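Local structure of tungsten-containing formylmethanofuran dehydrogenase 2 subunit C (Methanothermobacter wolfeii, 5T5I) at residues Ser30-Glu33 with Ile34-Ile37. The protein is subunit C of a tungsten-containing formylmethanofuran dehydrogenase, an enzyme complex that probably interconverts formylmethanofuran with carbon dioxide and methanofuran. Numbering follows the deposited sequence.
Sequences SIEE and IKNI
E32 and K35 meet at an angle on the short helix 31-35. K35 is extended beyond CG, and E32 is bent about CB-CG (chi2 54°), which brings its carboxylate across the end of the lysine chain at CD and NZ. E32 OE1 lies 3.6 Å from K35 CD. E32 OE1 and E32 OE2 are both 3.7 Å from K35 NZ, so the salt bridge is long and does not single out one oxygen. I31 CG2 adds a loose contact, 4.2 Å from K35 CE.

Two helical backbone bonds carry the turn: I34 N donates to S30 O at 3.0 Å, and K35 N to I31 O at 3.1 Å. I34 CG1 also packs against S30 O. A weak bond runs from N36 N to E33 O (3.1 Å).

The start of the helix is closed by a capping box. S30 is the N-cap, and its OG accepts from E33 N at 3.1 Å. In return, S30 N gives a nearly straight bond (170°) to E33 OE2, on the anti side of the carboxylate.

Outside the turn, I31, I34 and K35 touch V54 of strand 52-56. I34 and I37 also reach F26 of helix 23-26. The helix thus packs beside the N-terminal end of the beta-helix. The E33 carboxylate at the helix start probably also interacts favourably with the helix dipole, while the long E32-K35 pair likely adds only modest stability.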
loop_
_atom_site.group_PDB
_atom_site.type_symbol
_atom_site.label_atom_id
_atom_site.label_comp_id
_atom_site.label_asym_id
_atom_site.label_seq_id
_atom_site.Cartn_x
_atom_site.Cartn_y
_atom_site.Cartn_z
ATOM N N SER C 30 -10.782 -66.537 -30.040
ATOM C CA SER C 30 -10.154 -66.491 -31.358
ATOM C C SER C 30 -10.224 -65.046 -31.866
ATOM O O SER C 30 -10.939 -64.230 -31.287
ATOM C CB SER C 30 -10.915 -67.387 -32.333
ATOM O OG SER C 30 -12.219 -66.873 -32.551
ATOM N N ILE C 31 -9.550 -64.754 -32.986
ATOM C CA ILE C 31 -9.589 -63.415 -33.590
ATOM C C ILE C 31 -11.035 -63.048 -33.982
ATOM O O ILE C 31 -11.471 -61.925 -33.722
ATOM C CB ILE C 31 -8.594 -63.326 -34.790
ATOM C CG1 ILE C 31 -7.122 -63.457 -34.318
ATOM C CG2 ILE C 31 -8.792 -62.049 -35.613
ATOM C CD1 ILE C 31 -6.620 -62.380 -33.304
ATOM N N GLU C 32 -11.780 -64.011 -34.549
ATOM C CA GLU C 32 -13.180 -63.817 -34.959
ATOM C C GLU C 32 -14.093 -63.556 -33.750
ATOM O O GLU C 32 -14.990 -62.715 -33.839
ATOM C CB GLU C 32 -13.672 -65.028 -35.798
ATOM C CG GLU C 32 -14.442 -64.650 -37.048
ATOM C CD GLU C 32 -13.754 -63.692 -38.007
ATOM O OE1 GLU C 32 -14.447 -62.764 -38.474
ATOM O OE2 GLU C 32 -12.535 -63.833 -38.262
ATOM N N GLU C 33 -13.842 -64.229 -32.612
ATOM C CA GLU C 33 -14.612 -63.994 -31.384
ATOM C C GLU C 33 -14.298 -62.605 -30.799
ATOM O O GLU C 33 -15.204 -61.947 -30.291
ATOM C CB GLU C 33 -14.330 -65.079 -30.331
ATOM C CG GLU C 33 -14.970 -66.419 -30.645
ATOM C CD GLU C 33 -14.567 -67.508 -29.672
ATOM O OE1 GLU C 33 -15.450 -68.018 -28.947
ATOM O OE2 GLU C 33 -13.359 -67.827 -29.607
ATOM N N ILE C 34 -13.030 -62.152 -30.899
ATOM C CA ILE C 34 -12.618 -60.828 -30.410
ATOM C C ILE C 34 -13.349 -59.716 -31.195
ATOM O O ILE C 34 -13.787 -58.739 -30.582
ATOM C CB ILE C 34 -11.064 -60.672 -30.407
ATOM C CG1 ILE C 34 -10.440 -61.596 -29.323
ATOM C CG2 ILE C 34 -10.633 -59.206 -30.164
ATOM C CD1 ILE C 34 -8.978 -61.838 -29.466
ATOM N N LYS C 35 -13.534 -59.889 -32.522
ATOM C CA LYS C 35 -14.268 -58.923 -33.359
ATOM C C LYS C 35 -15.733 -58.781 -32.914
ATOM O O LYS C 35 -16.322 -57.735 -33.151
ATOM C CB LYS C 35 -14.249 -59.335 -34.844
ATOM C CG LYS C 35 -12.891 -59.251 -35.532
ATOM C CD LYS C 35 -12.974 -59.858 -36.933
ATOM C CE LYS C 35 -11.660 -59.823 -37.667
ATOM N NZ LYS C 35 -11.810 -60.281 -39.077
ATOM N N ASN C 36 -16.324 -59.837 -32.304
ATOM C CA ASN C 36 -17.713 -59.817 -31.818
ATOM C C ASN C 36 -17.867 -59.314 -30.376
ATOM O O ASN C 36 -18.994 -59.274 -29.889
ATOM C CB ASN C 36 -18.360 -61.218 -31.970
ATOM C CG ASN C 36 -18.612 -61.601 -33.405
ATOM O OD1 ASN C 36 -18.888 -60.753 -34.255
ATOM N ND2 ASN C 36 -18.565 -62.890 -33.708
ATOM N N ILE C 37 -16.766 -58.907 -29.699
ATOM C CA ILE C 37 -16.842 -58.373 -28.337
ATOM C C ILE C 37 -17.717 -57.118 -28.362
ATOM O O ILE C 37 -17.540 -56.258 -29.229
ATOM C CB ILE C 37 -15.421 -58.098 -27.745
ATOM C CG1 ILE C 37 -14.753 -59.437 -27.350
ATOM C CG2 ILE C 37 -15.473 -57.154 -26.531
ATOM C CD1 ILE C 37 -13.265 -59.338 -27.016
#